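Local coordinates for protein Pab-dependent poly(a)-specific ribonuclease subunit PAN2 (Neurospora crassa, PDB 4CZX) that probably shortens the poly(A) tails of mRNA as catalytic subunit of the PAN2-PAN3 deadenylation complex, represented here by its N-terminal WD40 domain, at residues 31-37 against 74-80; 161-165 against 176-182; 168-174 against 194-198. All coordinates share one frame; numbering follows the deposited sequence.

Contact 1. Residues 31-37 against 74-80; sequences STIAFDN and PLRQFLF
T32 and A34 meet F78 and F80 where two neighbouring blades of the WD40 beta-propeller place their first strands next to each other, close to the centre of the domain. Strands 32-35 and 77-80 run in the same direction, 16° apart, with their axes 6.8 Å from each other at the nearest point. They belong to separate four-stranded sheets, and side chains and a water, not a backbone ladder, fill the seam. At its start S31 OG donates a short 2.5 Å hydrogen bond to L75 O, lying in the carbonyl plane on a lone pair. The methyl CG2 of T32 occupies the position between its own backbone N and carbonyl carbon, from which it reaches CE2 of the F78 ring at 3.7 Å. The hydroxyl of the same threonine is hydrogen-bonded to a water that accepts from F78 N, so the two strands share one bridging molecule. A34 CB touches both rings, resting 3.9 Å from F78 CD2 and sitting in the plane of the F80 ring at its edge. W43, on the strand after 32-35, meets F78 and F80 as well and extends this aromatic packing.

F80 makes the largest single contribution. Its CG stands anti to the carbonyl carbon (chi1 -54°), which directs the ring into the bend where strand 32-35 ends. There the carboxylate of D36 leans across the CD1 side of the ring, while its OD2 is held by a salt bridge to R98 and a hydrogen bond from W43 NE1. F35 O lies obliquely 3.2 Å from F80 CE2, and D36 CA lies over the face of the F80 ring in a CH-pi contact, 3.6 Å from the centroid and only 5° off the ring normal.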
loop_
_atom_site.group_PDB
_atom_site.type_symbol
_atom_site.label_atom_id
_atom_site.label_comp_id
_atom_site.label_asym_id
_atom_site.label_seq_id
_atom_site.Cartn_x
_atom_site.Cartn_y
_atom_site.Cartn_z
ATOM N N SER A 31 25.556 -0.426 12.984
ATOM C CA SER A 31 26.225 0.867 12.911
ATOM C C SER A 31 26.776 1.264 14.272
ATOM O O SER A 31 27.703 2.085 14.371
ATOM C CB SER A 31 25.251 1.941 12.414
ATOM O OG SER A 31 24.148 2.051 13.312
ATOM N N THR A 32 26.190 0.700 15.327
ATOM C CA THR A 32 26.637 0.983 16.691
ATOM C C THR A 32 25.942 0.007 17.648
ATOM O O THR A 32 24.873 -0.535 17.325
ATOM C CB THR A 32 26.335 2.455 17.093
ATOM O OG1 THR A 32 26.887 2.742 18.383
ATOM C CG2 THR A 32 24.819 2.719 17.122
ATOM N N ILE A 33 26.562 -0.259 18.792
ATOM C CA ILE A 33 25.893 -0.990 19.871
ATOM C C ILE A 33 26.182 -0.315 21.205
ATOM O O ILE A 33 27.228 0.322 21.373
ATOM C CB ILE A 33 26.333 -2.482 19.940
ATOM C CG1 ILE A 33 27.754 -2.613 20.505
ATOM C CG2 ILE A 33 26.233 -3.168 18.550
ATOM C CD1 ILE A 33 28.260 -4.043 20.542
ATOM N N ALA A 34 25.257 -0.449 22.152
ATOM C CA ALA A 34 25.465 0.075 23.507
ATOM C C ALA A 34 24.583 -0.624 24.527
ATOM O O ALA A 34 23.381 -0.805 24.316
ATOM C CB ALA A 34 25.201 1.583 23.554
ATOM N N PHE A 35 25.191 -1.011 25.641
ATOM C CA PHE A 35 24.451 -1.474 26.803
ATOM C C PHE A 35 23.625 -0.354 27.412
ATOM O O PHE A 35 24.141 0.731 27.657
ATOM C CB PHE A 35 25.414 -2.025 27.855
ATOM C CG PHE A 35 25.900 -3.409 27.564
ATOM C CD1 PHE A 35 25.077 -4.503 27.791
ATOM C CD2 PHE A 35 27.185 -3.622 27.085
ATOM C CE1 PHE A 35 25.521 -5.784 27.534
ATOM C CE2 PHE A 35 27.641 -4.899 26.829
ATOM C CZ PHE A 35 26.809 -5.984 27.051
ATOM N N ASP A 36 22.344 -0.622 27.662
ATOM C CA ASP A 36 21.504 0.275 28.445
ATOM C C ASP A 36 22.028 0.338 29.883
ATOM O O ASP A 36 22.736 -0.565 30.342
ATOM C CB ASP A 36 20.043 -0.228 28.450
ATOM C CG ASP A 36 19.029 0.877 28.663
ATOM O OD1 ASP A 36 19.257 1.774 29.504
ATOM O OD2 ASP A 36 17.981 0.834 27.984
ATOM N N ASN A 37 21.658 1.368 30.628
ATOM C CA ASN A 37 21.975 1.312 32.054
ATOM C C ASN A 37 20.797 0.824 32.911
ATOM O O ASN A 37 20.847 0.902 34.134
ATOM C CB ASN A 37 22.499 2.665 32.563
ATOM C CG ASN A 37 21.597 3.828 32.214
ATOM O OD1 ASN A 37 20.399 3.665 31.991
ATOM N ND2 ASN A 37 22.178 5.026 32.172
ATOM N N PRO A 74 22.734 5.847 8.921
ATOM C CA PRO A 74 22.999 4.999 10.086
ATOM C C PRO A 74 22.526 5.585 11.409
ATOM O O PRO A 74 22.486 6.798 11.583
ATOM C CB PRO A 74 24.535 4.869 10.099
ATOM C CG PRO A 74 25.028 5.985 9.252
ATOM C CD PRO A 74 23.971 6.204 8.202
ATOM N N LEU A 75 22.174 4.698 12.326
ATOM C CA LEU A 75 21.955 5.087 13.708
ATOM C C LEU A 75 23.359 5.303 14.266
ATOM O O LEU A 75 24.158 4.375 14.277
ATOM C CB LEU A 75 21.186 4.006 14.477
ATOM C CG LEU A 75 20.322 4.475 15.656
ATOM C CD1 LEU A 75 19.517 3.310 16.245
ATOM C CD2 LEU A 75 21.189 5.121 16.728
ATOM N N ARG A 76 23.669 6.527 14.678
ATOM C CA ARG A 76 25.059 6.875 14.992
ATOM C C ARG A 76 25.470 6.562 16.422
ATOM O O ARG A 76 26.625 6.177 16.669
ATOM C CB ARG A 76 25.300 8.358 14.709
ATOM C CG ARG A 76 24.934 8.781 13.290
ATOM C CD ARG A 76 26.156 9.154 12.548
ATOM N NE ARG A 76 25.918 9.457 11.148
ATOM C CZ ARG A 76 26.670 8.963 10.168
ATOM N NH1 ARG A 76 27.667 8.143 10.464
ATOM N NH2 ARG A 76 26.405 9.269 8.903
ATOM N N GLN A 77 24.546 6.749 17.361
ATOM C CA GLN A 77 24.862 6.602 18.792
ATOM C C GLN A 77 23.584 6.526 19.637
ATOM O O GLN A 77 22.544 7.082 19.252
ATOM C CB GLN A 77 25.731 7.771 19.277
ATOM C CG GLN A 77 26.369 7.594 20.680
ATOM C CD GLN A 77 26.927 8.902 21.238
ATOM O OE1 GLN A 77 27.293 9.800 20.481
ATOM N NE2 GLN A 77 26.936 9.035 22.562
ATOM N N PHE A 78 23.687 5.823 20.765
ATOM C CA PHE A 78 22.660 5.787 21.810
ATOM C C PHE A 78 23.120 6.570 23.041
ATOM O O PHE A 78 24.326 6.651 23.324
ATOM C CB PHE A 78 22.368 4.355 22.264
ATOM C CG PHE A 78 21.922 3.423 21.178
ATOM C CD1 PHE A 78 20.596 3.396 20.761
ATOM C CD2 PHE A 78 22.815 2.508 20.631
ATOM C CE1 PHE A 78 20.181 2.501 19.769
ATOM C CE2 PHE A 78 22.408 1.615 19.642
ATOM C CZ PHE A 78 21.085 1.612 19.212
ATOM N N LEU A 79 22.167 7.143 23.774
ATOM C CA LEU A 79 22.402 7.559 25.163
ATOM C C LEU A 79 21.192 7.151 25.991
ATOM O O LEU A 79 20.090 7.013 25.451
ATOM C CB LEU A 79 22.634 9.065 25.295
ATOM C CG LEU A 79 23.991 9.670 24.916
ATOM C CD1 LEU A 79 23.931 11.170 25.143
ATOM C CD2 LEU A 79 25.133 9.044 25.712
ATOM N N PHE A 80 21.403 6.968 27.292
ATOM C CA PHE A 80 20.375 6.425 28.166
ATOM C C PHE A 80 20.093 7.293 29.378
ATOM O O PHE A 80 21.025 7.723 30.078
ATOM C CB PHE A 80 20.782 5.024 28.629
ATOM C CG PHE A 80 21.106 4.108 27.503
ATOM C CD1 PHE A 80 20.089 3.486 26.791
ATOM C CD2 PHE A 80 22.427 3.901 27.114
ATOM C CE1 PHE A 80 20.379 2.658 25.713
ATOM C CE2 PHE A 80 22.726 3.070 26.049
ATOM C CZ PHE A 80 21.702 2.444 25.347
HETATM O O HOH W 1 25.956 3.997 20.788
#

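Contact 2. Residues 161-165 against 176-182; sequences MSRYI and ILDPITF
With CG1 anti to its carbonyl carbon (chi1 -66°) and CD1 extended beyond it, I165 reaches past P179 to place CD1 at the edge of the F182 ring, 3.7 Å from CE1. M161 takes a different route: its chain bends at chi2 (62°) and swings the thioether end round, so that CE lies 3.6 Å from P179 CB and the two side chains cross at about a right angle. Y164 meets the same proline from another direction, P179 CD lying in the plane of the tyrosine ring at its edge, 4.0 Å from CD1. CB of Y164 also packs against the CG2 branch of I176.

The backbone beneath these groups forms an antiparallel hydrogen-bonded pair. L177 N donates to I165 O at 2.8 Å, almost straight (170°), and I165 N returns a bond to L177 O at 3.1 Å; both lie in the carbonyl plane. Beyond this pair the chain leaves the strand through an Asx turn: D178 OD1 accepts from I180 N and T181 N, which approach from opposite faces of the carboxylate, while OD2 makes a salt bridge with K185.

The contact joins the loop between strands 156-161 and 165-169 to the end of strand 173-177, at one end of a propeller blade. I165 and F182 both lean on L128 of strand 126-131 in the preceding blade, whereas Y164 turns to L231 and M234, in the loop before strand 235-241 of the following one.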
loop_
_atom_site.group_PDB
_atom_site.type_symbol
_atom_site.label_atom_id
_atom_site.label_comp_id
_atom_site.label_asym_id
_atom_site.label_seq_id
_atom_site.Cartn_x
_atom_site.Cartn_y
_atom_site.Cartn_z
ATOM N N MET A 161 31.013 12.684 28.264
ATOM C CA MET A 161 31.176 13.405 29.507
ATOM C C MET A 161 31.675 12.497 30.619
ATOM O O MET A 161 31.089 11.452 30.878
ATOM C CB MET A 161 29.835 14.037 29.911
ATOM C CG MET A 161 29.848 14.726 31.253
ATOM S SD MET A 161 30.991 16.118 31.352
ATOM C CE MET A 161 30.718 16.604 33.067
ATOM N N SER A 162 32.774 12.885 31.252
ATOM C CA SER A 162 33.203 12.254 32.495
ATOM C C SER A 162 33.449 13.364 33.491
ATOM O O SER A 162 32.508 13.881 34.095
ATOM C CB SER A 162 34.457 11.394 32.299
ATOM O OG SER A 162 35.479 12.098 31.601
ATOM N N ARG A 163 34.716 13.731 33.654
ATOM C CA ARG A 163 35.098 14.910 34.426
ATOM C C ARG A 163 34.896 16.151 33.554
ATOM O O ARG A 163 34.497 17.212 34.032
ATOM C CB ARG A 163 36.556 14.802 34.890
ATOM C CG ARG A 163 36.982 15.905 35.848
ATOM C CD ARG A 163 38.474 15.835 36.194
ATOM N NE ARG A 163 38.876 14.549 36.758
ATOM C CZ ARG A 163 39.152 14.345 38.043
ATOM N NH1 ARG A 163 39.063 15.346 38.910
ATOM N NH2 ARG A 163 39.515 13.137 38.461
ATOM N N TYR A 164 35.193 15.983 32.268
ATOM C CA TYR A 164 35.039 17.012 31.243
ATOM C C TYR A 164 34.384 16.353 30.050
ATOM O O TYR A 164 34.261 15.130 30.010
ATOM C CB TYR A 164 36.389 17.613 30.818
ATOM C CG TYR A 164 37.248 18.115 31.956
ATOM C CD1 TYR A 164 36.900 19.257 32.665
ATOM C CD2 TYR A 164 38.401 17.443 32.322
ATOM C CE1 TYR A 164 37.676 19.715 33.712
ATOM C CE2 TYR A 164 39.192 17.891 33.365
ATOM C CZ TYR A 164 38.825 19.030 34.055
ATOM O OH TYR A 164 39.603 19.481 35.092
ATOM N N ILE A 165 33.987 17.150 29.065
ATOM C CA ILE A 165 33.502 16.589 27.816
ATOM C C ILE A 165 34.710 16.264 26.947
ATOM O O ILE A 165 35.438 17.159 26.536
ATOM C CB ILE A 165 32.551 17.553 27.074
ATOM C CG1 ILE A 165 31.268 17.752 27.887
ATOM C CG2 ILE A 165 32.213 17.024 25.683
ATOM C CD1 ILE A 165 30.365 18.843 27.338
ATOM N N ILE A 176 39.533 18.616 25.047
ATOM C CA ILE A 176 38.932 18.496 26.363
ATOM C C ILE A 176 38.141 19.768 26.635
ATOM O O ILE A 176 38.712 20.847 26.802
ATOM C CB ILE A 176 39.994 18.259 27.439
ATOM C CG1 ILE A 176 40.846 17.051 27.053
ATOM C CG2 ILE A 176 39.354 18.057 28.821
ATOM C CD1 ILE A 176 42.079 16.905 27.882
ATOM N N LEU A 177 36.822 19.627 26.662
ATOM C CA LEU A 177 35.924 20.773 26.736
ATOM C C LEU A 177 35.368 20.996 28.134
ATOM O O LEU A 177 34.947 20.052 28.802
ATOM C CB LEU A 177 34.751 20.598 25.773
ATOM C CG LEU A 177 35.014 20.226 24.320
ATOM C CD1 LEU A 177 33.671 20.146 23.597
ATOM C CD2 LEU A 177 35.923 21.241 23.666
ATOM N N ASP A 178 35.365 22.251 28.566
ATOM C CA ASP A 178 34.706 22.612 29.810
ATOM C C ASP A 178 33.224 22.247 29.682
ATOM O O ASP A 178 32.557 22.636 28.720
ATOM C CB ASP A 178 34.885 24.097 30.107
ATOM C CG ASP A 178 34.299 24.495 31.450
ATOM O OD1 ASP A 178 33.056 24.589 31.549
ATOM O OD2 ASP A 178 35.084 24.706 32.392
ATOM N N PRO A 179 32.703 21.461 30.634
ATOM C CA PRO A 179 31.325 20.971 30.490
ATOM C C PRO A 179 30.266 22.047 30.708
ATOM O O PRO A 179 29.117 21.849 30.325
ATOM C CB PRO A 179 31.228 19.889 31.567
ATOM C CG PRO A 179 32.226 20.303 32.598
ATOM C CD PRO A 179 33.366 20.928 31.836
ATOM N N ILE A 180 30.658 23.162 31.308
ATOM C CA ILE A 180 29.747 24.268 31.582
ATOM C C ILE A 180 29.721 25.259 30.418
ATOM O O ILE A 180 28.652 25.688 29.991
ATOM C CB ILE A 180 30.146 25.015 32.886
ATOM C CG1 ILE A 180 30.191 24.050 34.082
ATOM C CG2 ILE A 180 29.175 26.153 33.179
ATOM C CD1 ILE A 180 30.829 24.652 35.362
ATOM N N THR A 181 30.901 25.610 29.902
ATOM C CA THR A 181 31.016 26.651 28.874
ATOM C C THR A 181 31.299 26.108 27.469
ATOM O O THR A 181 31.161 26.835 26.483
ATOM C CB THR A 181 32.126 27.658 29.221
ATOM O OG1 THR A 181 33.410 27.020 29.121
ATOM C CG2 THR A 181 31.941 28.207 30.640
ATOM N N PHE A 182 31.696 24.840 27.396
ATOM C CA PHE A 182 32.072 24.170 26.144
ATOM C C PHE A 182 33.345 24.739 25.505
ATOM O O PHE A 182 33.676 24.396 24.372
ATOM C CB PHE A 182 30.905 24.201 25.142
ATOM C CG PHE A 182 29.619 23.679 25.716
ATOM C CD1 PHE A 182 29.490 22.340 26.045
ATOM C CD2 PHE A 182 28.554 24.531 25.973
ATOM C CE1 PHE A 182 28.315 21.851 26.605
ATOM C CE2 PHE A 182 27.378 24.049 26.528
ATOM C CZ PHE A 182 27.257 22.705 26.848
#

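Contact 3. Residues 168-174 against 194-198; sequences ATNKGTV and FINDL
The flat group at the centre is the peptide linking G172 to T173, with the terminal methyl CD1 of I195 over one face, 3.6 Å from G172 C and 3.5 Å from G172 O. F158 of strand 156-161 also packs on A168 and I195, while the ring of F194 points away from 168-174, beside R213 and A220. From its seat on the peptide, I195 CD1 also reaches A168 CB and V174 CG2, each at 3.7 Å. L198, with CG anti to its backbone N (chi1 179°), brings CD1 to A168 CB at 3.9 Å and meets V174 tip to tip. Replacing I195 by alanine would remove the CD1 methyl and is likely to open a gap over the G172 peptide, leaving A168 and V174 with L198 CD1 as their main apolar partner from 194-198.

The segment 168-174 is held in shape by a type I turn from T169 to G172. T169 OG1 accepts from K171 N in an ST turn and shares a hydrogen bond with T173 OG1. G172 has a positive phi (98°), and a CB there would crowd F194 N. A water links the segments, accepting from I195 N at 2.8 Å and lying within hydrogen-bonding distance of T169 O. This is the packing of one beta-propeller blade on the next: the hairpin of strands 165-169 and 173-177 rests against the innermost strand, 194-200, of the following blade.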
loop_
_atom_site.group_PDB
_atom_site.type_symbol
_atom_site.label_atom_id
_atom_site.label_comp_id
_atom_site.label_asym_id
_atom_site.label_seq_id
_atom_site.Cartn_x
_atom_site.Cartn_y
_atom_site.Cartn_z
ATOM N N ALA A 168 36.439 13.837 20.514
ATOM C CA ALA A 168 37.347 13.373 19.464
ATOM C C ALA A 168 36.997 14.003 18.119
ATOM O O ALA A 168 35.887 13.837 17.615
ATOM C CB ALA A 168 37.316 11.862 19.360
ATOM N N THR A 169 37.958 14.724 17.549
ATOM C CA THR A 169 37.788 15.312 16.235
ATOM C C THR A 169 37.953 14.259 15.163
ATOM O O THR A 169 38.477 13.172 15.411
ATOM C CB THR A 169 38.813 16.418 15.954
ATOM O OG1 THR A 169 40.066 15.816 15.609
ATOM C CG2 THR A 169 38.987 17.311 17.166
ATOM N N ASN A 170 37.553 14.595 13.945
ATOM C CA ASN A 170 37.710 13.640 12.861
ATOM C C ASN A 170 39.123 13.688 12.285
ATOM O O ASN A 170 39.390 13.074 11.254
ATOM C CB ASN A 170 36.662 13.877 11.769
ATOM C CG ASN A 170 36.662 15.297 11.242
ATOM O OD1 ASN A 170 37.534 16.097 11.569
ATOM N ND2 ASN A 170 35.682 15.608 10.384
ATOM N N LYS A 171 40.029 14.393 12.971
ATOM C CA LYS A 171 41.431 14.469 12.543
ATOM C C LYS A 171 42.369 13.681 13.461
ATOM O O LYS A 171 43.583 13.649 13.232
ATOM C CB LYS A 171 41.921 15.920 12.473
ATOM C CG LYS A 171 41.063 16.871 11.660
ATOM C CD LYS A 171 41.006 16.504 10.203
ATOM C CE LYS A 171 39.971 17.362 9.480
ATOM N NZ LYS A 171 39.902 17.067 8.017
ATOM N N GLY A 172 41.819 13.071 14.505
ATOM C CA GLY A 172 42.621 12.264 15.407
ATOM C C GLY A 172 43.066 12.959 16.684
ATOM O O GLY A 172 43.799 12.377 17.485
ATOM N N THR A 173 42.656 14.208 16.870
ATOM C CA THR A 173 42.974 14.927 18.102
ATOM C C THR A 173 41.797 14.829 19.064
ATOM O O THR A 173 40.668 14.590 18.647
ATOM C CB THR A 173 43.292 16.411 17.849
ATOM O OG1 THR A 173 42.191 17.028 17.179
ATOM C CG2 THR A 173 44.524 16.555 16.983
ATOM N N VAL A 174 42.072 15.014 20.351
ATOM C CA VAL A 174 41.010 15.063 21.339
ATOM C C VAL A 174 40.968 16.446 21.974
ATOM O O VAL A 174 41.971 16.915 22.501
ATOM C CB VAL A 174 41.209 14.002 22.423
ATOM C CG1 VAL A 174 40.135 14.155 23.522
ATOM C CG2 VAL A 174 41.133 12.622 21.805
ATOM N N PHE A 194 42.802 9.672 12.458
ATOM C CA PHE A 194 41.468 9.314 12.942
ATOM C C PHE A 194 41.486 8.595 14.274
ATOM O O PHE A 194 42.464 7.964 14.669
ATOM C CB PHE A 194 40.712 8.439 11.923
ATOM C CG PHE A 194 41.253 7.041 11.795
ATOM C CD1 PHE A 194 42.320 6.774 10.932
ATOM C CD2 PHE A 194 40.698 5.994 12.516
ATOM C CE1 PHE A 194 42.828 5.487 10.811
ATOM C CE2 PHE A 194 41.198 4.708 12.404
ATOM C CZ PHE A 194 42.272 4.451 11.548
ATOM N N ILE A 195 40.343 8.681 14.928
ATOM C CA ILE A 195 40.066 7.997 16.173
ATOM C C ILE A 195 38.917 7.044 15.878
ATOM O O ILE A 195 37.863 7.476 15.437
ATOM C CB ILE A 195 39.712 9.002 17.269
ATOM C CG1 ILE A 195 41.002 9.697 17.745
ATOM C CG2 ILE A 195 39.003 8.314 18.447
ATOM C CD1 ILE A 195 40.782 10.924 18.583
ATOM N N ASN A 196 39.148 5.748 16.061
ATOM C CA ASN A 196 38.125 4.740 15.824
ATOM C C ASN A 196 37.236 4.511 17.061
ATOM O O ASN A 196 36.130 3.967 16.962
ATOM C CB ASN A 196 38.776 3.418 15.408
ATOM C CG ASN A 196 37.781 2.459 14.797
ATOM O OD1 ASN A 196 37.032 2.834 13.905
ATOM N ND2 ASN A 196 37.743 1.229 15.292
ATOM N N ASP A 197 37.735 4.921 18.223
ATOM C CA ASP A 197 37.015 4.714 19.477
ATOM C C ASP A 197 37.573 5.613 20.572
ATOM O O ASP A 197 38.773 5.903 20.615
ATOM C CB ASP A 197 37.101 3.246 19.919
ATOM C CG ASP A 197 35.937 2.837 20.843
ATOM O OD1 ASP A 197 35.125 3.711 21.210
ATOM O OD2 ASP A 197 35.826 1.637 21.180
ATOM N N LEU A 198 36.693 6.034 21.474
ATOM C CA LEU A 198 37.077 6.826 22.632
ATOM C C LEU A 198 36.234 6.393 23.826
ATOM O O LEU A 198 35.025 6.213 23.700
ATOM C CB LEU A 198 36.894 8.332 22.359
ATOM C CG LEU A 198 37.252 9.267 23.537
ATOM C CD1 LEU A 198 37.800 10.610 23.060
ATOM C CD2 LEU A 198 36.076 9.508 24.490
HETATM O O HOH W 2 38.479 10.538 14.013
#

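All three contacts belong to the same beta-propeller, but at different depths. Contact 1 lies nearest the middle of the chain, about 7 Å from its centre, and contact 2 farthest out, at about 18 Å; contact 3, in between, is the most thoroughly buried. Contacts 1 and 3 each join two neighbouring blades through side chains and a bridging water, the first with aromatic rings and a charged carboxylate, the third almost wholly with aliphatic groups. Contact 2 instead works within one blade, through a backbone pair and the apolar packing around it. Contacts 2 and 3 share strand 173-177 and its partner 165-169, using opposite ends of that hairpin, their centres about 16 Å apart.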